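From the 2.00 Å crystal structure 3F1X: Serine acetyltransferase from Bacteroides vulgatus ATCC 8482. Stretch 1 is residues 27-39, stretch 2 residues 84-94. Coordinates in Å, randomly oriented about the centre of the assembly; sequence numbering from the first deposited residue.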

# COMPACT_ATOMS: atom_id res chain seq x y z
N PHE A 27 2.88 -33.62 12.27
CA PHE A 27 3.67 -32.41 12.08
C PHE A 27 4.86 -32.54 13.01
O PHE A 27 4.68 -32.60 14.23
CB PHE A 27 2.88 -31.17 12.49
CG PHE A 27 1.61 -30.95 11.71
CD1 PHE A 27 1.66 -30.72 10.34
CD2 PHE A 27 0.38 -30.92 12.36
CE1 PHE A 27 0.48 -30.47 9.62
CE2 PHE A 27 -0.80 -30.67 11.65
CZ PHE A 27 -0.75 -30.44 10.28
N HIS A 28 6.06 -32.60 12.45
CA HIS A 28 7.24 -32.68 13.28
C HIS A 28 7.32 -31.35 14.02
O HIS A 28 6.50 -30.46 13.78
CB HIS A 28 8.48 -32.90 12.42
CG HIS A 28 8.75 -31.79 11.45
ND1 HIS A 28 9.26 -30.57 11.83
CD2 HIS A 28 8.56 -31.71 10.11
CE1 HIS A 28 9.38 -29.79 10.78
NE2 HIS A 28 8.96 -30.46 9.72
N GLN A 29 8.27 -31.20 14.93
CA GLN A 29 8.37 -29.94 15.66
C GLN A 29 9.23 -28.90 14.95
O GLN A 29 10.38 -29.17 14.59
CB GLN A 29 8.91 -30.18 17.08
CG GLN A 29 8.95 -28.91 17.93
CD GLN A 29 7.59 -28.26 18.08
OE1 GLN A 29 6.73 -28.77 18.80
NE2 GLN A 29 7.38 -27.15 17.39
N HIS A 30 8.66 -27.73 14.73
CA HIS A 30 9.36 -26.62 14.10
C HIS A 30 9.89 -25.76 15.25
O HIS A 30 9.13 -25.36 16.13
CB HIS A 30 8.41 -25.79 13.23
CG HIS A 30 7.90 -26.52 12.03
ND1 HIS A 30 8.30 -26.22 10.75
CD2 HIS A 30 7.01 -27.53 11.91
CE1 HIS A 30 7.68 -27.00 9.89
NE2 HIS A 30 6.89 -27.81 10.57
N LYS A 31 11.19 -25.51 15.25
CA LYS A 31 11.81 -24.72 16.31
C LYS A 31 11.24 -23.31 16.41
O LYS A 31 11.02 -22.65 15.40
CB LYS A 31 13.32 -24.64 16.07
CG LYS A 31 13.98 -25.99 15.82
CD LYS A 31 15.43 -25.85 15.35
CE LYS A 31 16.33 -25.27 16.44
NZ LYS A 31 17.75 -25.19 16.00
N ASP A 32 11.00 -22.85 17.64
CA ASP A 32 10.50 -21.50 17.85
C ASP A 32 11.62 -20.57 17.41
O ASP A 32 12.80 -20.89 17.60
CB ASP A 32 10.20 -21.23 19.33
CG ASP A 32 8.88 -21.82 19.79
OD1 ASP A 32 8.00 -22.06 18.93
OD2 ASP A 32 8.71 -22.02 21.01
N GLY A 33 11.26 -19.44 16.83
CA GLY A 33 12.27 -18.49 16.39
C GLY A 33 12.66 -18.62 14.93
O GLY A 33 13.21 -17.69 14.34
N ASP A 34 12.40 -19.79 14.35
CA ASP A 34 12.74 -20.00 12.95
C ASP A 34 11.75 -19.29 12.03
O ASP A 34 10.55 -19.23 12.31
CB ASP A 34 12.75 -21.48 12.60
CG ASP A 34 13.99 -22.19 13.08
OD1 ASP A 34 14.97 -21.51 13.48
OD2 ASP A 34 14.01 -23.44 13.06
N PRO A 35 12.26 -18.72 10.93
CA PRO A 35 11.39 -18.02 9.98
C PRO A 35 10.72 -19.05 9.06
O PRO A 35 11.30 -20.10 8.78
CB PRO A 35 12.36 -17.12 9.23
CG PRO A 35 13.59 -17.96 9.16
CD PRO A 35 13.68 -18.54 10.57
N LEU A 36 9.51 -18.75 8.61
CA LEU A 36 8.79 -19.65 7.73
C LEU A 36 8.82 -19.08 6.31
O LEU A 36 8.94 -17.87 6.13
CB LEU A 36 7.33 -19.80 8.19
CG LEU A 36 7.09 -20.52 9.52
CD1 LEU A 36 5.69 -20.19 10.02
CD2 LEU A 36 7.26 -22.02 9.34
N PRO A 37 8.71 -19.94 5.30
CA PRO A 37 8.73 -19.46 3.92
C PRO A 37 7.63 -18.42 3.70
O PRO A 37 6.51 -18.57 4.18
CB PRO A 37 8.50 -20.74 3.12
CG PRO A 37 9.24 -21.75 3.94
CD PRO A 37 8.76 -21.42 5.34
N SER A 38 7.98 -17.36 2.99
CA SER A 38 7.05 -16.27 2.72
C SER A 38 6.72 -16.21 1.24
O SER A 38 7.59 -15.93 0.41
CB SER A 38 7.66 -14.94 3.17
OG SER A 38 6.93 -13.83 2.69
N ALA A 39 5.47 -16.48 0.90
CA ALA A 39 5.06 -16.41 -0.49
C ALA A 39 5.32 -15.00 -1.01
O ALA A 39 5.66 -14.81 -2.17
CB ALA A 39 3.58 -16.77 -0.62
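Stretch 2 84-94: TEQILAGLCFG

Stretch 2 is helical from Thr84 to Phe93, and the helix begins earlier in the chain. Its backbone is held by regular i to i+4 hydrogen bonds, such as Ala89 N to Glu85 O at 3.0 Å and Phe93 N to Ala89 O at 2.9 Å. Stretch 1 is an extended, irregular segment with one tight turn, and it reaches a helix only at its far end. The two run in opposite directions. His30 lies nearest Phe93, Asp34 nearest Cys92 and Leu36 nearest Ala89, with CA to CA distances of 6.9, 6.7 and 5.2 Å; the register then continues to Gln86, which meets Pro37 and Ser38. Together the stretches bury 587 Å².

Phe27 does not touch the helix. His28 is exposed and poorly ordered; its CE1 lies 3.4 Å from Phe93 O. No hydrogen bond forms there, because the angle at NE2 is poor. The ring instead makes a weak bond from ND1 to Gln29 O, 3.3 Å. Gln29 makes no contact with stretch 2, but its NE2 donates to His30 O at 2.8 Å.

His30 makes the aromatic contact. Its CB points sideways, yet the ring end comes nearer. The His30 edge meets the Phe93 face, with centroids 4.8 Å apart and planes at 66°. The closest atoms are His30 CE1 and Phe93 CE1, 3.5 Å apart.

A type II turn then runs from Lys31 to Asp34. Its closing bond, Asp34 N to Lys31 O, is weak at 3.3 Å. Gly33 has phi/psi of 95/-21, where a side chain would be jammed against the preceding carbonyl O. The turn brings the chain back to the helix at Asp34. Asp34 CG lies 3.7 Å from Cys92 SG. One water joins this corner: it accepts from Lys31 N at 3.2 Å and donates to Asp34 OD2 at 2.7 Å and Cys92 O at 3.0 Å.

Pro35 points toward the helix. Its CG is 3.4 Å from Glu85 OE2 and 4.3 Å from Ala89 CB. The small Ala89 side chain allows close approach of the backbone, and Pro35 O lies 3.5 Å from Ala89 CB. A second water donates to Pro35 O at 2.9 Å and to Ala89 O at 2.7 Å, so it bridges the two backbones.

Leu36 turns its CB away, but its end swings nearer. Leu36 CD2 packs at the edge of the Phe93 ring, 3.9 Å from Phe93 CE1. Pro37 packs against Ala89 and Phe93: Pro37 CD is 4.0 Å from Ala89 CB and 3.9 Å from Phe93 CD1. It also lies against the Gln86 side chain. Phe93 thus meets His30, Leu36 and Pro37, and it has the largest covered area in stretch 2.

Ser38 ends the contact beside the side chain of Gln86. Ser38 is also the N-cap of the next helix. Ala39 begins that helix and points away from stretch 2.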

# COMPACT_ATOMS: atom_id res chain seq x y z
N THR A 84 18.57 -15.04 0.68
CA THR A 84 19.28 -15.61 1.82
C THR A 84 18.27 -16.02 2.89
O THR A 84 18.31 -17.14 3.40
CB THR A 84 20.28 -14.59 2.43
OG1 THR A 84 21.31 -14.29 1.47
CG2 THR A 84 20.92 -15.15 3.69
N GLU A 85 17.34 -15.13 3.19
CA GLU A 85 16.33 -15.39 4.21
C GLU A 85 15.41 -16.56 3.86
O GLU A 85 15.09 -17.38 4.72
CB GLU A 85 15.49 -14.14 4.45
CG GLU A 85 14.56 -14.22 5.65
CD GLU A 85 15.32 -14.33 6.96
OE1 GLU A 85 16.33 -13.62 7.12
OE2 GLU A 85 14.88 -15.10 7.84
N GLN A 86 14.99 -16.66 2.60
CA GLN A 86 14.09 -17.73 2.20
C GLN A 86 14.78 -19.07 2.17
O GLN A 86 14.19 -20.10 2.50
CB GLN A 86 13.46 -17.41 0.85
CG GLN A 86 12.49 -16.25 0.90
CD GLN A 86 11.49 -16.40 2.04
OE1 GLN A 86 11.47 -15.59 2.97
NE2 GLN A 86 10.67 -17.43 1.95
N ILE A 87 16.05 -19.07 1.77
CA ILE A 87 16.79 -20.31 1.74
C ILE A 87 16.95 -20.76 3.20
O ILE A 87 16.85 -21.95 3.51
CB ILE A 87 18.17 -20.12 1.07
CG1 ILE A 87 17.98 -19.92 -0.44
CG2 ILE A 87 19.07 -21.31 1.37
CD1 ILE A 87 19.26 -19.65 -1.22
N LEU A 88 17.17 -19.80 4.10
CA LEU A 88 17.31 -20.13 5.52
C LEU A 88 16.00 -20.75 6.02
O LEU A 88 16.01 -21.71 6.79
CB LEU A 88 17.64 -18.87 6.33
CG LEU A 88 17.86 -19.06 7.83
CD1 LEU A 88 19.05 -19.97 8.07
CD2 LEU A 88 18.11 -17.71 8.48
N ALA A 89 14.87 -20.21 5.57
CA ALA A 89 13.58 -20.74 5.98
C ALA A 89 13.41 -22.18 5.47
O ALA A 89 12.88 -23.05 6.17
CB ALA A 89 12.45 -19.86 5.45
N GLY A 90 13.86 -22.42 4.25
CA GLY A 90 13.76 -23.75 3.66
C GLY A 90 14.57 -24.77 4.44
O GLY A 90 14.07 -25.84 4.78
N LEU A 91 15.82 -24.43 4.73
CA LEU A 91 16.68 -25.33 5.48
C LEU A 91 16.07 -25.63 6.84
O LEU A 91 16.11 -26.77 7.30
CB LEU A 91 18.07 -24.70 5.67
CG LEU A 91 18.93 -24.55 4.41
CD1 LEU A 91 20.08 -23.60 4.68
CD2 LEU A 91 19.43 -25.92 3.98
N CYS A 92 15.49 -24.62 7.48
CA CYS A 92 14.88 -24.79 8.80
C CYS A 92 13.61 -25.63 8.78
O CYS A 92 13.33 -26.37 9.72
CB CYS A 92 14.55 -23.42 9.43
SG CYS A 92 15.97 -22.48 10.01
N PHE A 93 12.84 -25.52 7.70
CA PHE A 93 11.60 -26.26 7.57
C PHE A 93 11.85 -27.77 7.60
O PHE A 93 11.55 -28.44 8.59
CB PHE A 93 10.90 -25.89 6.27
CG PHE A 93 9.41 -26.02 6.32
CD1 PHE A 93 8.63 -25.01 6.88
CD2 PHE A 93 8.78 -27.16 5.83
CE1 PHE A 93 7.24 -25.12 6.94
CE2 PHE A 93 7.38 -27.30 5.88
CZ PHE A 93 6.62 -26.27 6.44
N GLY A 94 12.39 -28.30 6.51
CA GLY A 94 12.68 -29.72 6.45
C GLY A 94 14.06 -29.99 5.88
O GLY A 94 14.68 -29.09 5.31
O HOH W 1 12.20 -25.21 12.23
O HOH W 2 10.88 -22.82 8.03